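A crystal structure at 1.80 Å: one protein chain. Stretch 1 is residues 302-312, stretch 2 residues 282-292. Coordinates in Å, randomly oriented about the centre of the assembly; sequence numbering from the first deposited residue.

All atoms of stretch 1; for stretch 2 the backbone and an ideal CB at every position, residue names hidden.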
ATOM      1  N   ARG A 302       1.275 -10.950  10.700  1.00 24.26           N
ATOM      2  CA  ARG A 302       1.399 -10.014  11.807  1.00 29.52           C
ATOM      3  C   ARG A 302       0.485  -8.829  11.550  1.00 27.48           C
ATOM      4  O   ARG A 302       0.319  -8.404  10.408  1.00 29.21           O
ATOM      5  CB  ARG A 302       2.831  -9.540  12.000  1.00 27.12           C
ATOM      6  CG  ARG A 302       3.725 -10.606  12.561  1.00 31.00           C
ATOM      7  CD  ARG A 302       5.053 -10.074  13.042  1.00 35.93           C
ATOM      8  NE  ARG A 302       5.907 -11.192  13.432  1.00 44.77           N
ATOM      9  CZ  ARG A 302       7.182 -11.096  13.799  1.00 47.65           C
ATOM     10  NH1 ARG A 302       7.791  -9.912  13.832  1.00 46.94           N
ATOM     11  NH2 ARG A 302       7.852 -12.198  14.130  1.00 47.99           N
ATOM     12  N   MET A 303      -0.126  -8.323  12.611  1.00 28.18           N
ATOM     13  CA  MET A 303      -1.066  -7.218  12.548  1.00 27.24           C
ATOM     14  C   MET A 303      -0.563  -6.139  13.496  1.00 30.42           C
ATOM     15  O   MET A 303      -0.037  -6.451  14.567  1.00 28.15           O
ATOM     16  CB  MET A 303      -2.462  -7.702  12.951  1.00 26.67           C
ATOM     17  CG  MET A 303      -3.410  -6.663  13.518  1.00 31.77           C
ATOM     18  SD  MET A 303      -4.049  -5.591  12.228  1.00 44.69           S
ATOM     19  CE  MET A 303      -4.696  -6.810  11.082  1.00 41.47           C
ATOM     20  N   THR A 304      -0.673  -4.881  13.079  1.00 24.15           N
ATOM     21  CA  THR A 304      -0.399  -3.736  13.939  1.00 26.44           C
ATOM     22  C   THR A 304      -1.557  -2.773  13.805  1.00 28.25           C
ATOM     23  O   THR A 304      -1.873  -2.355  12.687  1.00 23.02           O
ATOM     24  CB  THR A 304       0.895  -3.018  13.557  1.00 33.13           C
ATOM     25  OG1 THR A 304       1.981  -3.945  13.584  1.00 36.21           O
ATOM     26  CG2 THR A 304       1.150  -1.898  14.548  1.00 25.76           C
ATOM     27  N   MET A 305      -2.168  -2.409  14.932  1.00 22.56           N
ATOM     28  CA  MET A 305      -3.304  -1.496  14.957  1.00 23.49           C
ATOM     29  C   MET A 305      -2.903  -0.155  15.573  1.00 27.16           C
ATOM     30  O   MET A 305      -2.288  -0.115  16.648  1.00 29.34           O
ATOM     31  CB  MET A 305      -4.475  -2.119  15.731  1.00 27.29           C
ATOM     32  CG  MET A 305      -5.625  -1.150  15.999  1.00 27.99           C
ATOM     33  SD  MET A 305      -6.503  -0.594  14.499  1.00 26.54           S
ATOM     34  CE  MET A 305      -7.252  -2.135  13.931  1.00 25.82           C
ATOM     35  N   TYR A 306      -3.245   0.944  14.897  1.00 21.55           N
ATOM     36  CA  TYR A 306      -3.071   2.295  15.424  1.00 21.58           C
ATOM     37  C   TYR A 306      -4.431   2.858  15.811  1.00 22.64           C
ATOM     38  O   TYR A 306      -5.146   3.418  14.965  1.00 22.44           O
ATOM     39  CB  TYR A 306      -2.370   3.200  14.405  1.00 19.09           C
ATOM     40  CG  TYR A 306      -0.880   2.972  14.386  1.00 24.23           C
ATOM     41  CD1 TYR A 306      -0.343   1.808  13.853  1.00 20.54           C
ATOM     42  CD2 TYR A 306      -0.011   3.904  14.947  1.00 27.42           C
ATOM     43  CE1 TYR A 306       1.017   1.589  13.861  1.00 27.19           C
ATOM     44  CE2 TYR A 306       1.359   3.693  14.954  1.00 27.35           C
ATOM     45  CZ  TYR A 306       1.863   2.539  14.407  1.00 26.70           C
ATOM     46  OH  TYR A 306       3.222   2.313  14.414  1.00 33.35           O
ATOM     47  N   PRO A 307      -4.845   2.727  17.074  1.00 25.02           N
ATOM     48  CA  PRO A 307      -6.167   3.228  17.465  1.00 24.66           C
ATOM     49  C   PRO A 307      -6.226   4.748  17.448  1.00 22.50           C
ATOM     50  O   PRO A 307      -5.225   5.441  17.637  1.00 25.71           O
ATOM     51  CB  PRO A 307      -6.367   2.683  18.886  1.00 29.63           C
ATOM     52  CG  PRO A 307      -5.059   2.159  19.336  1.00 25.60           C
ATOM     53  CD  PRO A 307      -4.155   1.999  18.154  1.00 23.03           C
ATOM     54  N   GLY A 308      -7.429   5.259  17.200  1.00 24.15           N
ATOM     55  CA  GLY A 308      -7.703   6.681  17.315  1.00 25.13           C
ATOM     56  C   GLY A 308      -7.081   7.571  16.259  1.00 24.01           C
ATOM     57  O   GLY A 308      -7.072   8.798  16.435  1.00 22.14           O
ATOM     58  N   VAL A 309      -6.552   7.009  15.177  1.00 21.81           N
ATOM     59  CA  VAL A 309      -6.045   7.851  14.093  1.00 21.67           C
ATOM     60  C   VAL A 309      -6.667   7.436  12.765  1.00 24.47           C
ATOM     61  O   VAL A 309      -7.023   6.258  12.574  1.00 21.43           O
ATOM     62  CB  VAL A 309      -4.510   7.821  14.021  1.00 20.37           C
ATOM     63  CG1 VAL A 309      -3.946   8.675  15.147  1.00 23.67           C
ATOM     64  CG2 VAL A 309      -3.999   6.410  14.118  1.00 23.48           C
ATOM     65  N   PRO A 310      -6.817   8.369  11.833  1.00 20.46           N
ATOM     66  CA  PRO A 310      -7.531   8.086  10.588  1.00 19.22           C
ATOM     67  C   PRO A 310      -6.643   7.475   9.503  1.00 22.25           C
ATOM     68  O   PRO A 310      -5.416   7.395   9.597  1.00 19.53           O
ATOM     69  CB  PRO A 310      -8.021   9.471  10.173  1.00 21.46           C
ATOM     70  CG  PRO A 310      -6.927  10.368  10.626  1.00 21.37           C
ATOM     71  CD  PRO A 310      -6.507   9.806  11.963  1.00 19.45           C
ATOM     72  N   HIS A 311      -7.322   7.055   8.444  1.00 21.50           N
ATOM     73  CA  HIS A 311      -6.720   6.554   7.211  1.00 22.10           C
ATOM     74  C   HIS A 311      -5.650   7.499   6.680  1.00 24.22           C
ATOM     75  O   HIS A 311      -5.923   8.671   6.395  1.00 21.10           O
ATOM     76  CB  HIS A 311      -7.839   6.386   6.187  1.00 19.78           C
ATOM     77  CG  HIS A 311      -7.475   5.574   4.984  1.00 19.60           C
ATOM     78  ND1 HIS A 311      -7.663   4.210   4.925  1.00 20.92           N
ATOM     79  CD2 HIS A 311      -7.010   5.945   3.769  1.00 21.19           C
ATOM     80  CE1 HIS A 311      -7.317   3.772   3.727  1.00 19.07           C
ATOM     81  NE2 HIS A 311      -6.914   4.805   3.009  1.00 18.07           N
ATOM     82  N   ALA A 312      -4.426   6.988   6.559  1.00 20.52           N
ATOM     83  CA  ALA A 312      -3.308   7.715   5.958  1.00 24.70           C
ATOM     84  C   ALA A 312      -2.890   8.938   6.756  1.00 24.04           C
ATOM     85  O   ALA A 312      -2.356   9.893   6.173  1.00 22.62           O
ATOM     86  CB  ALA A 312      -3.621   8.156   4.526  1.00 24.79           C
ATOM     87  N   UNK A 282     -13.268   3.966   8.034  1.00 19.55           N
ATOM     88  CA  UNK A 282     -14.369   3.099   7.562  1.00 22.35           C
ATOM     89  C   UNK A 282     -13.891   1.810   6.917  1.00 22.47           C
ATOM     90  O   UNK A 282     -14.611   0.801   6.960  1.00 23.77           O
ATOM     91  CB  UNK A 282     -15.238   3.860   6.559  1.00 22.35           C
ATOM     92  N   UNK A 283     -12.696   1.803   6.326  1.00 21.31           N
ATOM     93  CA  UNK A 283     -12.127   0.603   5.709  1.00 23.33           C
ATOM     94  C   UNK A 283     -11.467  -0.337   6.713  1.00 22.49           C
ATOM     95  O   UNK A 283     -10.875  -1.343   6.301  1.00 20.46           O
ATOM     96  CB  UNK A 283     -11.102   1.007   4.647  1.00 23.33           C
ATOM     97  N   UNK A 284     -11.530  -0.031   8.013  1.00 22.19           N
ATOM     98  CA  UNK A 284     -10.788  -0.825   8.985  1.00 19.20           C
ATOM     99  C   UNK A 284     -11.233  -2.282   8.978  1.00 19.75           C
ATOM    100  O   UNK A 284     -10.405  -3.198   8.905  1.00 20.98           O
ATOM    101  CB  UNK A 284     -10.956  -0.235  10.387  1.00 19.20           C
ATOM    102  N   UNK A 285     -12.541  -2.518   9.056  1.00 22.62           N
ATOM    103  CA  UNK A 285     -13.004  -3.873   9.335  1.00 22.86           C
ATOM    104  C   UNK A 285     -12.880  -4.804   8.127  1.00 22.91           C
ATOM    105  O   UNK A 285     -12.609  -5.996   8.312  1.00 23.67           O
ATOM    106  CB  UNK A 285     -14.460  -3.833   9.804  1.00 22.86           C
ATOM    107  N   UNK A 286     -13.023  -4.311   6.892  1.00 21.37           N
ATOM    108  CA  UNK A 286     -12.781  -5.216   5.768  1.00 21.91           C
ATOM    109  C   UNK A 286     -11.310  -5.603   5.680  1.00 19.52           C
ATOM    110  O   UNK A 286     -10.986  -6.714   5.241  1.00 19.23           O
ATOM    111  CB  UNK A 286     -13.232  -4.570   4.456  1.00 21.91           C
ATOM    112  N   UNK A 287     -10.411  -4.725   6.132  1.00 18.91           N
ATOM    113  CA  UNK A 287      -9.010  -5.101   6.219  1.00 19.78           C
ATOM    114  C   UNK A 287      -8.752  -6.123   7.313  1.00 19.76           C
ATOM    115  O   UNK A 287      -8.001  -7.086   7.120  1.00 21.57           O
ATOM    116  CB  UNK A 287      -8.150  -3.859   6.459  1.00 19.78           C
ATOM    117  N   UNK A 288      -9.357  -5.922   8.483  1.00 21.12           N
ATOM    118  CA  UNK A 288      -9.215  -6.912   9.554  1.00 21.70           C
ATOM    119  C   UNK A 288      -9.791  -8.261   9.135  1.00 21.59           C
ATOM    120  O   UNK A 288      -9.225  -9.317   9.445  1.00 25.35           O
ATOM    121  CB  UNK A 288      -9.904  -6.422  10.829  1.00 21.70           C
ATOM    122  N   UNK A 289     -10.885  -8.242   8.378  1.00 20.64           N
ATOM    123  CA  UNK A 289     -11.475  -9.477   7.885  1.00 19.62           C
ATOM    124  C   UNK A 289     -10.532 -10.175   6.917  1.00 25.07           C
ATOM    125  O   UNK A 289     -10.330 -11.394   7.004  1.00 24.78           O
ATOM    126  CB  UNK A 289     -12.818  -9.197   7.209  1.00 19.62           C
ATOM    127  N   UNK A 290      -9.952  -9.412   5.974  1.00 20.67           N
ATOM    128  CA  UNK A 290      -9.013  -9.999   5.020  1.00 20.63           C
ATOM    129  C   UNK A 290      -7.843 -10.636   5.759  1.00 21.96           C
ATOM    130  O   UNK A 290      -7.443 -11.771   5.461  1.00 22.53           O
ATOM    131  CB  UNK A 290      -8.509  -8.942   4.035  1.00 20.63           C
ATOM    132  N   UNK A 291      -7.319  -9.937   6.767  1.00 20.83           N
ATOM    133  CA  UNK A 291      -6.227 -10.481   7.557  1.00 20.00           C
ATOM    134  C   UNK A 291      -6.636 -11.764   8.283  1.00 22.02           C
ATOM    135  O   UNK A 291      -5.849 -12.718   8.366  1.00 23.88           O
ATOM    136  CB  UNK A 291      -5.743  -9.438   8.567  1.00 20.00           C
ATOM    137  N   UNK A 292      -7.855 -11.793   8.828  1.00 24.16           N
ATOM    138  CA  UNK A 292      -8.343 -12.984   9.517  1.00 25.92           C
ATOM    139  C   UNK A 292      -8.429 -14.166   8.561  1.00 25.61           C
ATOM    140  O   UNK A 292      -8.030 -15.287   8.905  1.00 23.80           O
ATOM    141  CB  UNK A 292      -9.711 -12.715  10.148  1.00 25.92           C
TER

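Strand 302-307 and the helix of stretch 2 run nearly antiparallel, at 161°, with their axes 10.2 Å apart at closest approach. Stretch 1 offers the helix two methionine side chains, Met-303 and Met-305, and, beyond the turn at 308, the imidazole of His-311. The visible contact surface is therefore largely apolar.

At position 282 the CA-to-CB bond points sideways with nothing of stretch 1 within 5.5 Å of the ideal CB. Its phi of -60° is compatible with most residues, proline included; the residue is Pro-282, which makes no contact.

At position 283 the CA-to-CB bond points toward stretch 1, and the ideal CB lies 4.7 Å from His-311 ND1. An aliphatic side chain could pack beside the imidazole, and a polar one might also be accommodated. The residue is Leu-283, and its CD1 approaches His-311 CE1 obliquely at 3.8 Å.

Position 284 lies in the helix. Its bond points sideways, with the ideal CB 5.5 Å from Met-305 CE, so a long chain with an aliphatic stem could brush the methionine, and leucine or methionine would also suit. Arg-284 is found here. Its CD lies 4.0 Å from Met-305 CE, while the guanidinium turns to its neighbour in sequence.

Positions 285 and 286 are out of reach of stretch 1, which leaves their choice open. Asp-285 completes a salt bridge within the helix, with Arg-284 NE donating to Asp-285 OD1 at 2.9 Å; Arg-284 NH2 also donates to Asp-285 OD2 at 3.2 Å. Glu-286 is hydrogen-bonded through OE1 elsewhere in the structure.

Position 287 has an ideal CB directed toward stretch 1 but with nothing of it within 5.5 Å. Its phi/psi of -70/-44 is ordinary helix and does not demand glycine, so a small or medium side chain would be equally plausible from this view. It is Gly-287, leaving stretch 1 without a side-chain partner here.

At position 288 the bond points sideways, yet the ideal CB is 5.2 Å from Met-303 CE, and both methionine methyls are within range of a branched aliphatic or another methionine. Leu-288 takes the m,t rotamer, which brings its end nearer: CD2 lies 3.5 Å from Met-303 CE and 4.0 Å from Met-305 CE, touching both methyl groups.

Positions 289 and 290 are out of reach, and stretch 1 sets no preference; they are Leu-289 and Tyr-290.

At position 291 the CA-to-CB bond points toward stretch 1, and its ideal CB, 3.8 Å from Met-303 CE, comes nearer to stretch 1 than any other in stretch 2. A flat ring or an aliphatic chain could lie against the methyl. His-291 presents one ring face to it: Met-303 CE sits 3.6 Å from the centroid of the His-291 ring and 19° off the normal, a CH-pi contact. His-291 NE2, 4.2 Å from Arg-302 C, is buried by the contact without a hydrogen-bonding partner in the model.

Position 292 points away, and many residues would serve; it is Ala-292.

Stretch 2, residues 282-292: PLRDEGLLYHA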
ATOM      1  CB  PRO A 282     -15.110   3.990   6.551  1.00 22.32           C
ATOM      2  CG  PRO A 282     -14.072   4.983   6.098  1.00 20.36           C
ATOM      3  CD  PRO A 282     -13.259   5.266   7.336  1.00 19.40           C
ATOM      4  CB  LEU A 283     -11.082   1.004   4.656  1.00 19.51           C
ATOM      5  CG  LEU A 283     -11.553   1.754   3.419  1.00 23.83           C
ATOM      6  CD1 LEU A 283     -10.386   1.962   2.421  1.00 24.69           C
ATOM      7  CD2 LEU A 283     -12.714   1.043   2.748  1.00 20.89           C
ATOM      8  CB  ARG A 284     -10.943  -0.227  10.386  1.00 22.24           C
ATOM      9  CG  ARG A 284     -10.234  -1.023  11.481  1.00 25.36           C
ATOM     10  CD  ARG A 284     -10.738  -0.601  12.878  1.00 25.57           C
ATOM     11  NE  ARG A 284     -12.104  -1.063  13.132  1.00 25.82           N
ATOM     12  CZ  ARG A 284     -13.054  -0.351  13.735  1.00 29.65           C
ATOM     13  NH1 ARG A 284     -12.814   0.890  14.144  1.00 26.48           N
ATOM     14  NH2 ARG A 284     -14.253  -0.885  13.931  1.00 27.69           N
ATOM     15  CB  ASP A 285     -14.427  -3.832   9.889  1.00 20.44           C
ATOM     16  CG  ASP A 285     -14.469  -3.366  11.347  1.00 27.31           C
ATOM     17  OD1 ASP A 285     -13.417  -3.404  12.029  1.00 27.58           O
ATOM     18  OD2 ASP A 285     -15.536  -2.933  11.805  1.00 28.73           O
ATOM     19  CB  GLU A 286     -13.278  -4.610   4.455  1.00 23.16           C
ATOM     20  CG  GLU A 286     -12.549  -3.363   3.985  1.00 21.87           C
ATOM     21  CD  GLU A 286     -13.287  -2.705   2.830  1.00 27.50           C
ATOM     22  OE1 GLU A 286     -12.815  -2.794   1.669  1.00 23.28           O
ATOM     23  OE2 GLU A 286     -14.364  -2.131   3.083  1.00 28.01           O
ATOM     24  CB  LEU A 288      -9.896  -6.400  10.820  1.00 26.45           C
ATOM     25  CG  LEU A 288      -9.286  -5.144  11.454  1.00 29.21           C
ATOM     26  CD1 LEU A 288     -10.045  -4.779  12.721  1.00 28.39           C
ATOM     27  CD2 LEU A 288      -7.823  -5.369  11.736  1.00 25.62           C
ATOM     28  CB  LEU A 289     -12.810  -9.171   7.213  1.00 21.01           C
ATOM     29  CG  LEU A 289     -13.507 -10.321   6.509  1.00 25.19           C
ATOM     30  CD1 LEU A 289     -13.820 -11.406   7.522  1.00 28.73           C
ATOM     31  CD2 LEU A 289     -14.770  -9.779   5.851  1.00 23.95           C
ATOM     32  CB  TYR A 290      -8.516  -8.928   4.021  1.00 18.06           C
ATOM     33  CG  TYR A 290      -7.505  -9.473   3.018  1.00 15.87           C
ATOM     34  CD1 TYR A 290      -6.139  -9.562   3.335  1.00 17.16           C
ATOM     35  CD2 TYR A 290      -7.916  -9.934   1.777  1.00 19.27           C
ATOM     36  CE1 TYR A 290      -5.230 -10.078   2.446  1.00 16.36           C
ATOM     37  CE2 TYR A 290      -7.008 -10.459   0.870  1.00 17.78           C
ATOM     38  CZ  TYR A 290      -5.676 -10.533   1.215  1.00 18.17           C
ATOM     39  OH  TYR A 290      -4.779 -11.052   0.320  1.00 21.80           O
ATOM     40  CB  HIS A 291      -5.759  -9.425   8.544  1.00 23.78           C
ATOM     41  CG  HIS A 291      -4.866  -9.963   9.609  1.00 27.14           C
ATOM     42  ND1 HIS A 291      -5.329 -10.295  10.868  1.00 31.36           N
ATOM     43  CD2 HIS A 291      -3.538 -10.219   9.612  1.00 28.45           C
ATOM     44  CE1 HIS A 291      -4.322 -10.730  11.600  1.00 25.50           C
ATOM     45  NE2 HIS A 291      -3.224 -10.682  10.866  1.00 29.36           N
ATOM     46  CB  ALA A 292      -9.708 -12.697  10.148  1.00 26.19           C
TER
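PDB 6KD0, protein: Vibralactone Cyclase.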